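Local coordinates for protein dienelactone hydrolase (Anabaena variabilis, PDB 2O2G) that is probably a hydrolase of the dienelactone hydrolase family, built on the alpha/beta-hydrolase fold, whose exact substrate is not established, at residues Y13-S18 with G26-P31; V38-G43 with L65-I70; F119-G124 with V143-R148; L165-Y170 with K189-I194. All coordinates share one frame; numbering follows the deposited sequence.

Contact 1: residues Y13-S18 with G26-P31; sequences YAVSVS and GNLVIP. With EDO (1,2-ethanediol), chain D.
Y13 and L28 face each other as an antiparallel hydrogen-bonded pair, each backbone N donating to the other's carbonyl: Y13 N to L28 O and L28 N to Y13 O are both 2.8 Å. Two residues on, V15 and G26 repeat the exchange, with V15 N 2.9 Å from G26 O. The donor there stands well above the carbonyl plane. Between the two pairs, A14 and N27 form a non-hydrogen-bonded pair, where N27 CA makes a CA-H...O contact of 3.4 Å with Y13 O.

The closer apolar contact is between V15 and L28, which lie on the same face of the hairpin as Y13. V15 CG1 reaches L28 CB at 3.9 Å, and the two side chains cross obliquely; Y13 CB lies more loosely beside L28 CB. V15 CG1 lies anti to its own carbonyl carbon (chi1 -55°), while CG2 sits over the peptide of G26, 3.7 Å from G26 O. G26 leaves room for that methyl, since a CB at this position would collide with V15 CG2. L28 O lies at the edge of the Y13 ring, near its plane, while the phenol leads away to a hydrogen bond of OH with Q11.

An ethanediol, probably from the crystallisation liquor, gives a hydrogen bond from O1 to V15 O, 2.9 Å long, and accepts a weak one from G26 N.

The segments belong to the hairpin of strands 12-19, outermost in the sheet, and 22-29, which continues antiparallel onto strand 66-70. V15 packs on L68 of that strand and on W104 of helix 91-107.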
loop_
_atom_site.group_PDB
_atom_site.type_symbol
_atom_site.label_atom_id
_atom_site.label_comp_id
_atom_site.label_asym_id
_atom_site.label_seq_id
_atom_site.Cartn_x
_atom_site.Cartn_y
_atom_site.Cartn_z
ATOM N N TYR A 13 11.184 5.495 13.123
ATOM C CA TYR A 13 10.417 5.917 14.274
ATOM C C TYR A 13 9.246 5.005 14.529
ATOM O O TYR A 13 8.407 4.816 13.662
ATOM C CB TYR A 13 9.898 7.348 14.116
ATOM C CG TYR A 13 10.994 8.353 14.244
ATOM C CD1 TYR A 13 11.832 8.654 13.182
ATOM C CD2 TYR A 13 11.213 8.988 15.444
ATOM C CE1 TYR A 13 12.889 9.575 13.357
ATOM C CE2 TYR A 13 12.224 9.886 15.608
ATOM C CZ TYR A 13 13.059 10.172 14.574
ATOM O OH TYR A 13 14.068 11.095 14.811
ATOM N N ALA A 14 9.138 4.548 15.773
ATOM C CA ALA A 14 8.008 3.737 16.224
ATOM C C ALA A 14 6.884 4.699 16.605
ATOM O O ALA A 14 6.953 5.336 17.651
ATOM C CB ALA A 14 8.428 2.898 17.431
ATOM N N VAL A 15 5.864 4.811 15.753
ATOM C CA VAL A 15 4.769 5.731 15.985
ATOM C C VAL A 15 3.454 5.027 16.384
ATOM O O VAL A 15 3.271 3.846 16.108
ATOM C CB VAL A 15 4.550 6.616 14.733
ATOM C CG1 VAL A 15 5.851 7.315 14.379
ATOM C CG2 VAL A 15 4.060 5.804 13.504
ATOM N N SER A 16 2.583 5.769 17.072
ATOM C CA SER A 16 1.238 5.328 17.401
ATOM C C SER A 16 0.294 6.206 16.566
ATOM O O SER A 16 0.238 7.411 16.761
ATOM C CB SER A 16 0.937 5.487 18.884
ATOM O OG SER A 16 -0.306 4.854 19.177
ATOM N N VAL A 17 -0.363 5.587 15.603
ATOM C CA VAL A 17 -1.280 6.218 14.654
ATOM C C VAL A 17 -2.739 6.084 15.171
ATOM O O VAL A 17 -3.305 4.993 15.215
ATOM C CB VAL A 17 -1.155 5.555 13.286
ATOM C CG1 VAL A 17 -2.166 6.167 12.254
ATOM C CG2 VAL A 17 0.285 5.632 12.740
ATOM N N SER A 18 -3.321 7.206 15.590
ATOM C CA SER A 18 -4.677 7.243 16.094
ATOM C C SER A 18 -5.692 7.305 14.945
ATOM O O SER A 18 -5.578 8.144 14.036
ATOM C CB SER A 18 -4.875 8.447 17.007
ATOM O OG SER A 18 -4.184 8.261 18.231
ATOM N N GLY A 26 3.045 1.785 14.017
ATOM C CA GLY A 26 3.654 2.135 12.764
ATOM C C GLY A 26 5.133 2.318 12.844
ATOM O O GLY A 26 5.685 2.557 13.912
ATOM N N ASN A 27 5.762 2.235 11.679
ATOM C CA ASN A 27 7.191 2.459 11.597
ATOM C C ASN A 27 7.328 3.532 10.485
ATOM O O ASN A 27 7.018 3.292 9.292
ATOM C CB ASN A 27 7.969 1.130 11.396
ATOM C CG ASN A 27 7.869 0.118 12.637
ATOM O OD1 ASN A 27 7.681 0.491 13.815
ATOM N ND2 ASN A 27 8.069 -1.171 12.338
ATOM N N LEU A 28 7.732 4.740 10.920
ATOM C CA LEU A 28 7.870 5.900 10.055
ATOM C C LEU A 28 9.307 6.222 9.763
ATOM O O LEU A 28 10.130 6.347 10.686
ATOM C CB LEU A 28 7.235 7.120 10.735
ATOM C CG LEU A 28 7.210 8.488 10.037
ATOM C CD1 LEU A 28 6.343 8.538 8.767
ATOM C CD2 LEU A 28 6.716 9.505 11.065
ATOM N N VAL A 29 9.624 6.343 8.482
ATOM C CA VAL A 29 10.971 6.775 8.070
ATOM C C VAL A 29 10.811 7.951 7.107
ATOM O O VAL A 29 10.067 7.844 6.152
ATOM C CB VAL A 29 11.745 5.674 7.311
ATOM C CG1 VAL A 29 13.090 6.205 6.850
ATOM C CG2 VAL A 29 11.937 4.457 8.159
ATOM N N ILE A 30 11.535 9.052 7.334
ATOM C CA ILE A 30 11.430 10.226 6.448
ATOM C C ILE A 30 12.815 10.682 6.039
ATOM O O ILE A 30 13.479 11.380 6.821
ATOM C CB ILE A 30 10.739 11.430 7.143
ATOM C CG1 ILE A 30 9.341 11.066 7.620
ATOM C CG2 ILE A 30 10.631 12.631 6.146
ATOM C CD1 ILE A 30 8.679 12.096 8.515
ATOM N N PRO A 31 13.293 10.252 4.862
ATOM C CA PRO A 31 14.635 10.757 4.521
ATOM C C PRO A 31 14.690 12.267 4.358
ATOM O O PRO A 31 13.698 12.883 4.018
ATOM C CB PRO A 31 14.933 10.099 3.168
ATOM C CG PRO A 31 13.937 8.942 3.024
ATOM C CD PRO A 31 12.749 9.348 3.822
HETATM C C1 EDO D . 5.170 0.598 17.853
HETATM O O1 EDO D . 4.950 1.552 16.784
HETATM C C2 EDO D . 5.176 1.210 19.246
HETATM O O2 EDO D . 4.307 2.354 19.342
#

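Contact 2: residues V38-G43 with L65-I70; sequences VLFAHG and LATLLI. With SO4 (sulfate ion), chain B.
V38 and F40 carry the backbone bonds to strand 66-70 in parallel register: V38 N donates to A66 O, L68 N to V38 O, and F40 N to L68 O, each at 3.0 Å. Beyond F40 a water takes over, donating to F40 O and, at 2.9 Å, to I70 O.

On the face shared by F40 and L69, L69 CD2 lies over the F40 ring in a CH-pi contact, 3.8 Å from the ring centroid and displaced toward the CG side. T67 CG2 comes to the ring's edge at CE1, and the ring also meets that of F119. An alanine in place of F40 would probably leave L69 CD2 with CB but no ring beside it and open a gap next to T67 and F119. On the other face L39 and L68 lie side by side, L39 CD1 only 3.4 Å from L68 CD2, tighter than usual for two methyl groups; L39 CD1 also touches I70 CG2.

Both ring nitrogens of H42 are engaged. ND1 donates to G43 O at 2.8 Å and NE2 is hydrogen-bonded to the backbone N of L72; the two bonds fix the imidazole's rotation and leave CD2 facing I70 O. G43 N donates to O1 of a bound sulfate.

Helix 51-63 connects the two strands, making a beta-alpha-beta crossover at the centre of the sheet, as in the alpha/beta-hydrolase fold.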
loop_
_atom_site.group_PDB
_atom_site.type_symbol
_atom_site.label_atom_id
_atom_site.label_comp_id
_atom_site.label_asym_id
_atom_site.label_seq_id
_atom_site.Cartn_x
_atom_site.Cartn_y
_atom_site.Cartn_z
ATOM N N VAL A 38 4.948 7.005 1.215
ATOM C CA VAL A 38 4.232 5.809 0.823
ATOM C C VAL A 38 3.695 5.061 2.051
ATOM O O VAL A 38 4.458 4.564 2.894
ATOM C CB VAL A 38 5.149 4.902 0.024
ATOM C CG1 VAL A 38 4.415 3.620 -0.384
ATOM C CG2 VAL A 38 5.685 5.674 -1.191
ATOM N N LEU A 39 2.375 5.000 2.140
ATOM C CA LEU A 39 1.705 4.265 3.180
ATOM C C LEU A 39 1.457 2.839 2.670
ATOM O O LEU A 39 0.856 2.648 1.598
ATOM C CB LEU A 39 0.411 4.952 3.550
ATOM C CG LEU A 39 -0.452 4.371 4.685
ATOM C CD1 LEU A 39 0.184 4.293 6.052
ATOM C CD2 LEU A 39 -1.662 5.227 4.796
ATOM N N PHE A 40 1.923 1.849 3.437
ATOM C CA PHE A 40 1.796 0.428 3.071
ATOM C C PHE A 40 0.601 -0.290 3.684
ATOM O O PHE A 40 0.423 -0.213 4.866
ATOM C CB PHE A 40 3.034 -0.344 3.525
ATOM C CG PHE A 40 4.221 -0.121 2.695
ATOM C CD1 PHE A 40 4.897 1.079 2.748
ATOM C CD2 PHE A 40 4.722 -1.138 1.883
ATOM C CE1 PHE A 40 6.022 1.280 1.982
ATOM C CE2 PHE A 40 5.859 -0.942 1.137
ATOM C CZ PHE A 40 6.497 0.269 1.168
ATOM N N ALA A 41 -0.229 -0.934 2.861
ATOM C CA ALA A 41 -1.334 -1.781 3.298
ATOM C C ALA A 41 -0.807 -3.191 3.152
ATOM O O ALA A 41 -0.564 -3.637 2.039
ATOM C CB ALA A 41 -2.546 -1.593 2.404
ATOM N N HIS A 42 -0.600 -3.875 4.269
ATOM C CA HIS A 42 -0.054 -5.218 4.274
ATOM C C HIS A 42 -1.145 -6.199 3.888
ATOM O O HIS A 42 -2.343 -5.845 3.850
ATOM C CB HIS A 42 0.573 -5.553 5.658
ATOM C CG HIS A 42 -0.405 -5.485 6.809
ATOM N ND1 HIS A 42 -1.432 -6.394 6.978
ATOM C CD2 HIS A 42 -0.515 -4.608 7.838
ATOM C CE1 HIS A 42 -2.130 -6.073 8.058
ATOM N NE2 HIS A 42 -1.583 -5.004 8.609
ATOM N N GLY A 43 -0.748 -7.409 3.531
ATOM C CA GLY A 43 -1.744 -8.461 3.190
ATOM C C GLY A 43 -2.373 -9.068 4.420
ATOM O O GLY A 43 -1.931 -8.801 5.564
ATOM N N LEU A 65 12.146 8.572 -0.769
ATOM C CA LEU A 65 10.753 8.584 -0.371
ATOM C C LEU A 65 10.588 8.207 1.076
ATOM O O LEU A 65 11.251 7.267 1.559
ATOM C CB LEU A 65 9.957 7.557 -1.170
ATOM C CG LEU A 65 9.648 7.947 -2.622
ATOM C CD1 LEU A 65 9.344 6.713 -3.472
ATOM C CD2 LEU A 65 8.504 8.989 -2.685
ATOM N N ALA A 66 9.690 8.924 1.752
ATOM C CA ALA A 66 9.311 8.597 3.114
ATOM C C ALA A 66 8.440 7.380 3.050
ATOM O O ALA A 66 7.813 7.122 2.012
ATOM C CB ALA A 66 8.526 9.740 3.757
ATOM N N THR A 67 8.387 6.630 4.157
ATOM C CA THR A 67 7.510 5.439 4.248
ATOM C C THR A 67 6.838 5.296 5.629
ATOM O O THR A 67 7.420 5.671 6.649
ATOM C CB THR A 67 8.281 4.121 3.960
ATOM O OG1 THR A 67 9.304 3.906 4.951
ATOM C CG2 THR A 67 8.917 4.168 2.569
ATOM N N LEU A 68 5.618 4.781 5.627
ATOM C CA LEU A 68 4.883 4.407 6.852
ATOM C C LEU A 68 4.366 2.980 6.679
ATOM O O LEU A 68 3.507 2.719 5.856
ATOM C CB LEU A 68 3.730 5.344 7.155
ATOM C CG LEU A 68 2.880 4.963 8.381
ATOM C CD1 LEU A 68 3.762 4.885 9.643
ATOM C CD2 LEU A 68 1.719 5.943 8.532
ATOM N N LEU A 69 4.999 2.057 7.399
ATOM C CA LEU A 69 4.606 0.670 7.452
ATOM C C LEU A 69 3.749 0.603 8.697
ATOM O O LEU A 69 4.216 0.911 9.776
ATOM C CB LEU A 69 5.844 -0.197 7.580
ATOM C CG LEU A 69 6.675 -0.261 6.288
ATOM C CD1 LEU A 69 8.117 -0.543 6.616
ATOM C CD2 LEU A 69 6.110 -1.286 5.367
ATOM N N ILE A 70 2.497 0.210 8.523
ATOM C CA ILE A 70 1.516 0.175 9.600
ATOM C C ILE A 70 0.801 -1.159 9.802
ATOM O O ILE A 70 0.656 -1.947 8.878
ATOM C CB ILE A 70 0.499 1.300 9.302
ATOM C CG1 ILE A 70 -0.194 1.758 10.568
ATOM C CG2 ILE A 70 -0.468 0.941 8.154
ATOM C CD1 ILE A 70 -0.814 3.080 10.397
HETATM S S SO4 B . 2.577 -9.126 2.638
HETATM O O1 SO4 B . 2.074 -7.887 3.203
HETATM O O2 SO4 B . 2.900 -9.968 3.754
HETATM O O3 SO4 B . 3.823 -8.808 1.968
HETATM O O4 SO4 B . 1.634 -9.749 1.717
HETATM O O HOH W 1 2.297 -2.114 6.526
#

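Contact 3: residues F119-G124 with V143-R148; sequences FGASTG and VSRGGR. With SO4 (sulfate ion), chain B.
R145 lays its guanidinium over A121 CB, with S122 at its edge, at what looks like a nucleophile elbow, the strained strand-to-helix turn of alpha/beta hydrolases; its G120, S122 and G124 fit the GxSxG pattern. S122 has the unusual backbone of such a turn (phi 51°, psi -120°) and is probably the nucleophile of a triad with H199 and D171.

The tight part lies between the parallel strands. G120 N bonds to V143 O, R145 N to G120 O, and S122 N to R145 O at 2.8 Å, all three nearly straight. F119 CZ presses on R145 CB at 3.7 Å, while its CE2 meets V143 CG1. The R145 side chain, bent at chi2 and chi3, brings the guanidinium plane 3.4 Å from A121 CB, which lies over its centre. G147 CA lies close to S122 O, where a side chain would be tight.

The looser, wetter side starts past S122. G146 adopts a positive phi, which favours glycine, a water accepts from R148 N, and R148 leads away to a salt bridge with D150. Beyond the guanidinium edge sits a sulfate, probably from the crystallisation liquor: R145 NH1 donates to its O3 and R145 NH2 to its O4, each at 3.0 Å. A methionine in place of R145 would probably leave the sulfate without its two-pronged partner and the A121 methyl without its flat cover. Another water, 3.0 Å from both R145 O and R145 NE, donates to the carbonyl and accepts from NE.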
loop_
_atom_site.group_PDB
_atom_site.type_symbol
_atom_site.label_atom_id
_atom_site.label_comp_id
_atom_site.label_asym_id
_atom_site.label_seq_id
_atom_site.Cartn_x
_atom_site.Cartn_y
_atom_site.Cartn_z
ATOM N N PHE A 119 0.929 1.747 -1.134
ATOM C CA PHE A 119 1.503 0.495 -1.627
ATOM C C PHE A 119 0.705 -0.580 -0.958
ATOM O O PHE A 119 0.873 -0.812 0.240
ATOM C CB PHE A 119 3.000 0.354 -1.354
ATOM C CG PHE A 119 3.587 -0.932 -1.919
ATOM C CD1 PHE A 119 3.482 -2.137 -1.222
ATOM C CD2 PHE A 119 4.221 -0.946 -3.147
ATOM C CE1 PHE A 119 4.019 -3.342 -1.767
ATOM C CE2 PHE A 119 4.732 -2.151 -3.710
ATOM C CZ PHE A 119 4.634 -3.329 -3.034
ATOM N N GLY A 120 -0.174 -1.241 -1.719
ATOM C CA GLY A 120 -1.021 -2.249 -1.162
ATOM C C GLY A 120 -0.572 -3.623 -1.601
ATOM O O GLY A 120 -0.454 -3.848 -2.799
ATOM N N ALA A 121 -0.355 -4.530 -0.640
ATOM C CA ALA A 121 0.145 -5.876 -0.916
ATOM C C ALA A 121 -0.961 -6.928 -0.798
ATOM O O ALA A 121 -1.683 -6.977 0.225
ATOM C CB ALA A 121 1.271 -6.215 0.033
ATOM N N SER A 122 -1.077 -7.751 -1.831
ATOM C CA SER A 122 -2.063 -8.825 -1.857
ATOM C C SER A 122 -3.456 -8.269 -1.514
ATOM O O SER A 122 -3.925 -7.392 -2.212
ATOM C CB SER A 122 -1.613 -9.957 -0.937
ATOM O OG SER A 122 -0.359 -10.458 -1.363
ATOM N N THR A 123 -4.126 -8.735 -0.450
ATOM C CA THR A 123 -5.447 -8.158 -0.088
ATOM C C THR A 123 -5.401 -6.622 0.215
ATOM O O THR A 123 -6.431 -5.912 0.099
ATOM C CB THR A 123 -6.130 -8.898 1.106
ATOM O OG1 THR A 123 -5.291 -8.830 2.265
ATOM C CG2 THR A 123 -6.439 -10.338 0.756
ATOM N N GLY A 124 -4.227 -6.112 0.588
ATOM C CA GLY A 124 -4.029 -4.668 0.789
ATOM C C GLY A 124 -4.288 -3.812 -0.455
ATOM O O GLY A 124 -4.704 -2.634 -0.351
ATOM N N VAL A 143 0.017 1.772 -5.872
ATOM C CA VAL A 143 0.640 0.603 -6.493
ATOM C C VAL A 143 -0.004 -0.603 -5.781
ATOM O O VAL A 143 -0.065 -0.645 -4.549
ATOM C CB VAL A 143 2.157 0.563 -6.306
ATOM C CG1 VAL A 143 2.740 -0.750 -6.855
ATOM C CG2 VAL A 143 2.810 1.734 -6.962
ATOM N N SER A 144 -0.501 -1.556 -6.561
ATOM C CA SER A 144 -1.106 -2.765 -6.032
ATOM C C SER A 144 -0.223 -3.940 -6.421
ATOM O O SER A 144 0.013 -4.145 -7.612
ATOM C CB SER A 144 -2.520 -2.947 -6.562
ATOM O OG SER A 144 -2.921 -4.268 -6.272
ATOM N N ARG A 145 0.332 -4.639 -5.419
ATOM C CA ARG A 145 1.221 -5.796 -5.667
ATOM C C ARG A 145 0.454 -7.097 -5.519
ATOM O O ARG A 145 0.112 -7.515 -4.404
ATOM C CB ARG A 145 2.415 -5.789 -4.718
ATOM C CG ARG A 145 3.467 -6.880 -4.988
ATOM C CD ARG A 145 4.075 -7.349 -3.698
ATOM N NE ARG A 145 3.119 -8.211 -2.982
ATOM C CZ ARG A 145 3.250 -8.605 -1.729
ATOM N NH1 ARG A 145 4.229 -8.142 -0.965
ATOM N NH2 ARG A 145 2.336 -9.398 -1.209
ATOM N N GLY A 146 0.167 -7.735 -6.654
ATOM C CA GLY A 146 -0.544 -9.018 -6.641
ATOM C C GLY A 146 -1.879 -8.962 -5.925
ATOM O O GLY A 146 -2.207 -9.864 -5.168
ATOM N N GLY A 147 -2.667 -7.928 -6.186
ATOM C CA GLY A 147 -3.954 -7.789 -5.537
ATOM C C GLY A 147 -5.148 -8.331 -6.314
ATOM O O GLY A 147 -5.007 -8.896 -7.394
ATOM N N ARG A 148 -6.315 -8.175 -5.713
ATOM C CA ARG A 148 -7.610 -8.509 -6.358
ATOM C C ARG A 148 -8.456 -7.221 -6.338
ATOM O O ARG A 148 -9.453 -7.139 -5.629
ATOM C CB ARG A 148 -8.347 -9.674 -5.672
ATOM C CG ARG A 148 -7.676 -11.032 -5.831
ATOM C CD ARG A 148 -7.652 -11.517 -7.292
ATOM N NE ARG A 148 -8.991 -11.507 -7.883
ATOM C CZ ARG A 148 -9.918 -12.419 -7.649
ATOM N NH1 ARG A 148 -9.668 -13.451 -6.864
ATOM N NH2 ARG A 148 -11.108 -12.312 -8.217
HETATM S S SO4 B . 2.577 -9.126 2.638
HETATM O O1 SO4 B . 2.074 -7.887 3.203
HETATM O O2 SO4 B . 2.900 -9.968 3.754
HETATM O O3 SO4 B . 3.823 -8.808 1.968
HETATM O O4 SO4 B . 1.634 -9.749 1.717
HETATM O O HOH W 2 1.073 -10.276 -3.796
HETATM O O HOH W 3 -6.194 -6.885 -3.183
#

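Contact 4: residues L165-Y170 with K189-I194; sequences LIVGGY and KRLVII
Strands 165-168 and 189-194 run parallel at 25°, 4.7 Å apart at their closest, joined by five backbone bonds from L165 N to R190 O at one end to G169 N and I194 O, 2.8 Å apart, at the other.

On one face L191 is met by two residues of the neighbouring strand. Its CD1 lies 3.8 Å from L165 CB and 4.0 Å from V167 CG1, with V167 crossing L191 at about a right angle. V167 CG1 lies anti to its own carbonyl carbon (chi1 -54°), facing L191 CD1, while V167 CG2 touches I193 CG1 at 3.8 Å. On the other face I166 lies alongside V192, their CG1 atoms 4.0 Å apart, while I166 CG2 reaches I194 CD1 at 3.7 Å.

Past the strand end, I193 CG2 packs on G169 CA, a position where a side chain would be pressed against I194 O. Helix 172-184 connects the strands and contacts V167 and L191, and helix 206-221 contacts I166 and I194.

Every side chain meeting another across this pair is a leucine, isoleucine or valine, so the side-chain contact is purely apolar, and the hydrogen bonds between the segments are all between backbone atoms.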
loop_
_atom_site.group_PDB
_atom_site.type_symbol
_atom_site.label_atom_id
_atom_site.label_comp_id
_atom_site.label_asym_id
_atom_site.label_seq_id
_atom_site.Cartn_x
_atom_site.Cartn_y
_atom_site.Cartn_z
ATOM N N LEU A 165 -0.844 -1.462 -11.324
ATOM C CA LEU A 165 -1.147 -2.822 -10.915
ATOM C C LEU A 165 0.054 -3.734 -11.319
ATOM O O LEU A 165 0.490 -3.747 -12.470
ATOM C CB LEU A 165 -2.450 -3.258 -11.581
ATOM C CG LEU A 165 -3.716 -2.427 -11.330
ATOM C CD1 LEU A 165 -4.914 -3.031 -12.039
ATOM C CD2 LEU A 165 -4.040 -2.312 -9.864
ATOM N N ILE A 166 0.618 -4.447 -10.360
ATOM C CA ILE A 166 1.734 -5.320 -10.628
ATOM C C ILE A 166 1.309 -6.718 -10.306
ATOM O O ILE A 166 0.827 -6.970 -9.182
ATOM C CB ILE A 166 2.993 -4.993 -9.738
ATOM C CG1 ILE A 166 3.495 -3.558 -9.927
ATOM C CG2 ILE A 166 4.152 -5.947 -10.101
ATOM C CD1 ILE A 166 4.564 -3.101 -8.859
ATOM N N VAL A 167 1.556 -7.644 -11.227
ATOM C CA VAL A 167 1.238 -9.047 -10.979
ATOM C C VAL A 167 2.362 -9.965 -11.428
ATOM O O VAL A 167 3.144 -9.628 -12.307
ATOM C CB VAL A 167 -0.085 -9.455 -11.710
ATOM C CG1 VAL A 167 -1.204 -8.518 -11.326
ATOM C CG2 VAL A 167 0.075 -9.369 -13.220
ATOM N N GLY A 168 2.419 -11.148 -10.836
ATOM C CA GLY A 168 3.382 -12.170 -11.258
ATOM C C GLY A 168 2.826 -12.975 -12.416
ATOM O O GLY A 168 1.642 -13.314 -12.440
ATOM N N GLY A 169 3.678 -13.255 -13.405
ATOM C CA GLY A 169 3.303 -14.006 -14.582
ATOM C C GLY A 169 2.764 -15.410 -14.335
ATOM O O GLY A 169 1.985 -15.929 -15.144
ATOM N N TYR A 170 3.219 -16.058 -13.265
ATOM C CA TYR A 170 2.722 -17.393 -12.912
ATOM C C TYR A 170 1.404 -17.320 -12.126
ATOM O O TYR A 170 0.750 -18.343 -11.935
ATOM C CB TYR A 170 3.710 -18.159 -12.018
ATOM C CG TYR A 170 5.036 -18.607 -12.606
ATOM C CD1 TYR A 170 5.146 -19.038 -13.911
ATOM C CD2 TYR A 170 6.152 -18.712 -11.803
ATOM C CE1 TYR A 170 6.368 -19.474 -14.435
ATOM C CE2 TYR A 170 7.381 -19.138 -12.314
ATOM C CZ TYR A 170 7.480 -19.534 -13.627
ATOM O OH TYR A 170 8.693 -19.986 -14.142
ATOM N N LYS A 189 -3.086 5.024 -15.636
ATOM C CA LYS A 189 -3.004 3.672 -15.102
ATOM C C LYS A 189 -2.079 2.777 -15.912
ATOM O O LYS A 189 -1.807 3.067 -17.084
ATOM C CB LYS A 189 -4.424 3.090 -15.112
ATOM C CG LYS A 189 -5.003 2.987 -16.487
ATOM C CD LYS A 189 -6.464 2.537 -16.486
ATOM C CE LYS A 189 -6.964 2.395 -17.874
ATOM N NZ LYS A 189 -8.468 2.158 -17.966
ATOM N N ARG A 190 -1.635 1.685 -15.280
ATOM C CA ARG A 190 -0.809 0.677 -15.969
ATOM C C ARG A 190 -0.842 -0.634 -15.246
ATOM O O ARG A 190 -0.933 -0.669 -14.020
ATOM C CB ARG A 190 0.638 1.117 -16.068
ATOM C CG ARG A 190 1.544 0.276 -16.973
ATOM C CD ARG A 190 2.874 0.987 -17.144
ATOM N NE ARG A 190 2.622 2.266 -17.811
ATOM C CZ ARG A 190 3.320 3.391 -17.643
ATOM N NH1 ARG A 190 4.367 3.435 -16.826
ATOM N NH2 ARG A 190 2.948 4.498 -18.281
ATOM N N LEU A 191 -0.794 -1.709 -16.042
ATOM C CA LEU A 191 -0.658 -3.067 -15.534
ATOM C C LEU A 191 0.651 -3.579 -16.091
ATOM O O LEU A 191 0.890 -3.518 -17.313
ATOM C CB LEU A 191 -1.794 -3.973 -15.986
ATOM C CG LEU A 191 -1.775 -5.484 -15.704
ATOM C CD1 LEU A 191 -1.722 -5.852 -14.279
ATOM C CD2 LEU A 191 -3.042 -6.138 -16.318
ATOM N N VAL A 192 1.493 -4.076 -15.200
ATOM C CA VAL A 192 2.733 -4.674 -15.601
ATOM C C VAL A 192 2.875 -6.024 -14.947
ATOM O O VAL A 192 2.508 -6.213 -13.781
ATOM C CB VAL A 192 3.964 -3.738 -15.333
ATOM C CG1 VAL A 192 4.151 -3.466 -13.866
ATOM C CG2 VAL A 192 5.233 -4.340 -15.946
ATOM N N ILE A 193 3.466 -6.944 -15.701
ATOM C CA ILE A 193 3.631 -8.325 -15.308
ATOM C C ILE A 193 5.109 -8.660 -15.128
ATOM O O ILE A 193 5.946 -8.405 -16.014
ATOM C CB ILE A 193 3.033 -9.249 -16.392
ATOM C CG1 ILE A 193 1.557 -8.869 -16.670
ATOM C CG2 ILE A 193 3.131 -10.670 -15.970
ATOM C CD1 ILE A 193 0.891 -9.767 -17.671
ATOM N N ILE A 194 5.432 -9.280 -13.995
ATOM C CA ILE A 194 6.825 -9.693 -13.765
ATOM C C ILE A 194 6.880 -11.149 -14.210
ATOM O O ILE A 194 6.179 -12.011 -13.653
ATOM C CB ILE A 194 7.286 -9.457 -12.331
ATOM C CG1 ILE A 194 7.273 -7.939 -12.039
ATOM C CG2 ILE A 194 8.666 -10.046 -12.113
ATOM C CD1 ILE A 194 7.461 -7.598 -10.602
#

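How the contacts relate
The four contacts follow one another across a single eight-stranded sheet and in series along the chain. Contact 1 adjoins contact 2 where strand 22-29 runs beside strand 66-70, N27 N being 2.8 Å from L69 O. Contact 2 joins contact 3 through A41 O and A121 N, also 2.8 Å apart, and by the F40 and F119 rings. Contact 3 meets contact 4 where G146 N lies 2.7 Å from I166 O. Contacts 1 and 4, at the outer strands, have centres about 29 Å apart, on opposite sides of the chain's centre. Contacts 2 and 3, with centres about 12 Å apart, both bind the sulfate, held also by S46, S50 and R52, near the presumed nucleophile S122.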